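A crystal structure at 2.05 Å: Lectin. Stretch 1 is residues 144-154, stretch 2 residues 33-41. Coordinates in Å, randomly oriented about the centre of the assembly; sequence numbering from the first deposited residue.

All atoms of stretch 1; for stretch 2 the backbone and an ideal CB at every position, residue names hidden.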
# COMPACT_ATOMS: atom_id res chain seq x y z
N VAL A 144 -10.91 -10.03 33.21
CA VAL A 144 -9.81 -10.36 34.11
C VAL A 144 -9.67 -11.87 34.24
O VAL A 144 -10.59 -12.64 33.96
CB VAL A 144 -9.99 -9.74 35.52
CG1 VAL A 144 -10.04 -8.22 35.43
CG2 VAL A 144 -11.26 -10.29 36.19
N THR A 145 -8.48 -12.30 34.67
CA THR A 145 -8.31 -13.64 35.20
C THR A 145 -9.12 -13.78 36.49
O THR A 145 -9.06 -12.91 37.36
CB THR A 145 -6.84 -13.92 35.48
OG1 THR A 145 -6.26 -12.77 36.12
CG2 THR A 145 -6.08 -14.21 34.19
N ASP A 146 -9.88 -14.87 36.61
CA ASP A 146 -10.59 -15.18 37.85
C ASP A 146 -11.02 -16.64 37.82
O ASP A 146 -10.56 -17.42 36.97
CB ASP A 146 -11.78 -14.21 38.06
CG ASP A 146 -12.83 -14.30 36.95
OD1 ASP A 146 -12.86 -15.28 36.17
OD2 ASP A 146 -13.64 -13.35 36.88
N GLU A 147 -11.93 -17.02 38.73
CA GLU A 147 -12.35 -18.40 38.86
C GLU A 147 -13.20 -18.88 37.69
O GLU A 147 -13.53 -20.08 37.64
CB GLU A 147 -13.13 -18.60 40.18
CG GLU A 147 -14.55 -18.01 40.21
CD GLU A 147 -14.57 -16.49 40.40
OE1 GLU A 147 -13.49 -15.87 40.49
OE2 GLU A 147 -15.68 -15.91 40.46
N SER A 148 -13.57 -18.01 36.75
CA SER A 148 -14.27 -18.49 35.56
C SER A 148 -13.31 -19.04 34.51
O SER A 148 -13.77 -19.64 33.54
CB SER A 148 -15.13 -17.37 34.95
OG SER A 148 -14.33 -16.33 34.41
N TRP A 149 -12.00 -18.85 34.67
CA TRP A 149 -11.05 -19.46 33.76
C TRP A 149 -10.94 -20.95 34.05
O TRP A 149 -11.20 -21.41 35.16
CB TRP A 149 -9.68 -18.78 33.91
CG TRP A 149 -9.64 -17.39 33.31
CD1 TRP A 149 -10.51 -16.36 33.56
CD2 TRP A 149 -8.70 -16.89 32.35
NE1 TRP A 149 -10.16 -15.26 32.82
CE2 TRP A 149 -9.05 -15.56 32.07
CE3 TRP A 149 -7.60 -17.46 31.69
CZ2 TRP A 149 -8.34 -14.77 31.16
CZ3 TRP A 149 -6.89 -16.67 30.78
CH2 TRP A 149 -7.26 -15.34 30.53
N LYS A 150 -10.58 -21.72 33.02
CA LYS A 150 -10.36 -23.15 33.16
C LYS A 150 -8.87 -23.44 33.28
O LYS A 150 -8.03 -22.72 32.73
CB LYS A 150 -10.95 -23.92 31.98
CG LYS A 150 -12.49 -23.89 31.90
CD LYS A 150 -13.11 -24.23 33.26
CE LYS A 150 -14.60 -24.61 33.13
NZ LYS A 150 -14.83 -25.88 32.37
N THR A 151 -8.54 -24.52 34.00
CA THR A 151 -7.15 -24.94 34.16
C THR A 151 -7.09 -26.46 34.19
O THR A 151 -8.11 -27.14 34.03
CB THR A 151 -6.54 -24.33 35.43
OG1 THR A 151 -5.13 -24.59 35.46
CG2 THR A 151 -7.17 -24.92 36.68
N LEU A 152 -5.89 -26.99 34.39
CA LEU A 152 -5.69 -28.42 34.64
C LEU A 152 -4.63 -28.59 35.71
O LEU A 152 -3.71 -27.78 35.81
CB LEU A 152 -5.24 -29.19 33.39
CG LEU A 152 -6.17 -29.39 32.19
CD1 LEU A 152 -5.40 -30.10 31.10
CD2 LEU A 152 -7.40 -30.19 32.58
N ARG A 153 -4.75 -29.66 36.49
CA ARG A 153 -3.71 -30.02 37.45
C ARG A 153 -2.64 -30.88 36.78
O ARG A 153 -2.30 -31.96 37.26
CB ARG A 153 -4.31 -30.75 38.64
CG ARG A 153 -5.33 -29.96 39.42
CD ARG A 153 -5.72 -30.70 40.70
NE ARG A 153 -6.62 -29.92 41.53
CZ ARG A 153 -6.60 -29.92 42.86
NH1 ARG A 153 -5.72 -30.67 43.51
NH2 ARG A 153 -7.46 -29.18 43.53
N ALA A 154 -2.10 -30.39 35.67
CA ALA A 154 -1.15 -31.15 34.86
C ALA A 154 -0.51 -30.18 33.88
O ALA A 154 -0.99 -29.06 33.69
CB ALA A 154 -1.85 -32.31 34.13
N UNK A 33 -8.55 -7.25 38.87
CA UNK A 33 -8.12 -8.57 38.44
C UNK A 33 -7.77 -9.46 39.64
O UNK A 33 -7.52 -8.97 40.75
CB UNK A 33 -6.92 -8.45 37.50
N UNK A 34 -7.74 -10.77 39.40
CA UNK A 34 -7.39 -11.76 40.41
C UNK A 34 -6.19 -12.59 39.97
O UNK A 34 -6.01 -12.87 38.78
CB UNK A 34 -8.58 -12.67 40.70
N UNK A 35 -5.38 -13.00 40.94
CA UNK A 35 -4.37 -14.02 40.74
C UNK A 35 -5.04 -15.39 40.66
O UNK A 35 -5.90 -15.70 41.49
CB UNK A 35 -3.33 -13.98 41.86
N UNK A 36 -4.64 -16.22 39.70
CA UNK A 36 -5.19 -17.57 39.65
C UNK A 36 -4.07 -18.60 39.54
O UNK A 36 -2.99 -18.33 39.01
CB UNK A 36 -6.16 -17.71 38.48
N UNK A 37 -4.36 -19.78 40.06
CA UNK A 37 -3.54 -20.96 39.86
C UNK A 37 -4.49 -22.16 39.88
O UNK A 37 -5.69 -22.00 39.63
CB UNK A 37 -2.45 -21.08 40.92
N UNK A 38 -3.97 -23.34 40.19
CA UNK A 38 -4.75 -24.57 40.10
C UNK A 38 -5.47 -24.94 41.39
O UNK A 38 -6.46 -25.67 41.35
CB UNK A 38 -3.83 -25.72 39.69
N UNK A 39 -4.97 -24.50 42.54
CA UNK A 39 -5.51 -25.01 43.79
C UNK A 39 -4.93 -26.33 44.22
O UNK A 39 -5.43 -26.93 45.18
CB UNK A 39 -7.03 -25.15 43.67
N UNK A 40 -3.88 -26.81 43.55
CA UNK A 40 -3.17 -28.00 44.03
C UNK A 40 -2.74 -27.84 45.48
O UNK A 40 -2.76 -28.80 46.25
CB UNK A 40 -1.95 -28.28 43.15
N UNK A 41 -2.38 -26.62 45.89
CA UNK A 41 -2.34 -26.29 47.31
C UNK A 41 -3.61 -25.51 47.63
O UNK A 41 -3.80 -24.41 47.08
CB UNK A 41 -1.09 -25.49 47.67

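At position 33 the CA-to-CB bond runs sideways to stretch 1, and the ideal CB lies 3.8 Å from Val144 CG1 and 4.6 Å from Thr145 OG1. A methyl group and a hydroxyl so close favour a small side chain, polar or not. The residue is Ser33, whose OG comes within 3.2 Å of Thr145 OG1.

Position 34 is tied to stretch 1 through its backbone: its N donates to Thr145 O (3.2 Å), and its O accepts from Thr145 OG1 (2.7 Å). The ideal CB, directed sideways, is 3.4 Å from Thr145 O and 4.3 Å from Asp146 CA, so a chain that starts against Asp146 and then departs would fit, whether long and polar or aliphatic. Lys34 does this; its CG lies 4.0 Å from Asp146 CB, and its end leads away from stretch 1.

At 35 the CB points away and meets nothing of stretch 1 within 5.5 Å; stretch 1 sets no preference, and the residue is Trp35.

Strand alternation returns the CB of 36 toward stretch 1, 4.7 Å from Asp146 O and 4.9 Å from Thr145 CB. Beyond it lie Thr145 and the CB of Trp149, an apolar setting suited to Ile, Leu, Val or Met. Ile36 fills it: CD1 reaches both Thr145 CB and Trp149 CB at 3.9 Å, and CG2 packs 3.6 Å from Asp146 O.

Position 37 again points away, leaving the choice open; it is Trp37.

At 38 the CB faces stretch 1, 4.4 Å from Leu152 O, 4.5 Å from Arg153 CG and 4.6 Å from Thr151 CG2. Val, Thr or Ser would be plausible in this mixed setting. Thr38 turns CG2 to stretch 1, 3.6 Å from Thr151 OG1 and 3.4 Å from Leu152 O.

Position 39 has phi/psi of 83/9°, where a CB would jam against the preceding carbonyl O; this calls for glycine, and Gly39 is found. A water bridges Gly39 O (2.8 Å) and Arg153 NH2 (3.0 Å).

The ideal CB of 40 lies 4.5 Å from Arg153 NH1, so an acid is attractive, though Gln or an aliphatic chain could also pack there. Glu40 contributes mainly packing: its CA lies over one guanidinium face, 3.7 Å from Arg153 NH1, and its CG is 3.9 Å from Arg153 CG. Its OE1 instead accepts from Thr38 OG1 (2.6 Å), which in turn accepts from Glu40 N.

Position 41 points away and is Asn41.

Stretch 2 (33-41) SKWIWTGEN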
# COMPACT_ATOMS: atom_id res chain seq x y z
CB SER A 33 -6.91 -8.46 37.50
OG SER A 33 -6.54 -9.73 37.00
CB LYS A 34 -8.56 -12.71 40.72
CG LYS A 34 -9.94 -12.05 40.91
CD LYS A 34 -9.95 -11.13 42.12
CE LYS A 34 -11.33 -10.48 42.32
NZ LYS A 34 -11.26 -9.37 43.32
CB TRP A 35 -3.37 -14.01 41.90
CG TRP A 35 -2.54 -12.76 41.97
CD1 TRP A 35 -2.75 -11.67 42.76
CD2 TRP A 35 -1.36 -12.50 41.21
NE1 TRP A 35 -1.77 -10.72 42.52
CE2 TRP A 35 -0.90 -11.21 41.58
CE3 TRP A 35 -0.64 -13.22 40.24
CZ2 TRP A 35 0.24 -10.63 41.02
CZ3 TRP A 35 0.49 -12.64 39.68
CH2 TRP A 35 0.92 -11.36 40.07
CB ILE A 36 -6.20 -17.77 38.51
CG1 ILE A 36 -5.55 -17.52 37.14
CG2 ILE A 36 -7.44 -16.90 38.74
CD1 ILE A 36 -6.53 -17.74 35.96
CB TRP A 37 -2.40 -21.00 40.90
CG TRP A 37 -1.30 -21.95 40.54
CD1 TRP A 37 -1.01 -23.15 41.14
CD2 TRP A 37 -0.37 -21.81 39.45
NE1 TRP A 37 0.05 -23.75 40.51
CE2 TRP A 37 0.47 -22.95 39.47
CE3 TRP A 37 -0.15 -20.83 38.48
CZ2 TRP A 37 1.51 -23.14 38.56
CZ3 TRP A 37 0.90 -21.01 37.56
CH2 TRP A 37 1.71 -22.16 37.61
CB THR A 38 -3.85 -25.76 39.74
OG1 THR A 38 -2.83 -25.90 40.73
CG2 THR A 38 -3.22 -25.57 38.35
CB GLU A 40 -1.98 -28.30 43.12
CG GLU A 40 -2.44 -28.95 41.80
CD GLU A 40 -1.39 -28.89 40.72
OE1 GLU A 40 -1.19 -27.80 40.14
OE2 GLU A 40 -0.76 -29.93 40.45
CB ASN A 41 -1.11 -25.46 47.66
CG ASN A 41 -0.93 -25.28 49.17
OD1 ASN A 41 -1.90 -25.39 49.94
ND2 ASN A 41 0.29 -25.01 49.61
O HOH W 1 -6.27 -29.39 46.29
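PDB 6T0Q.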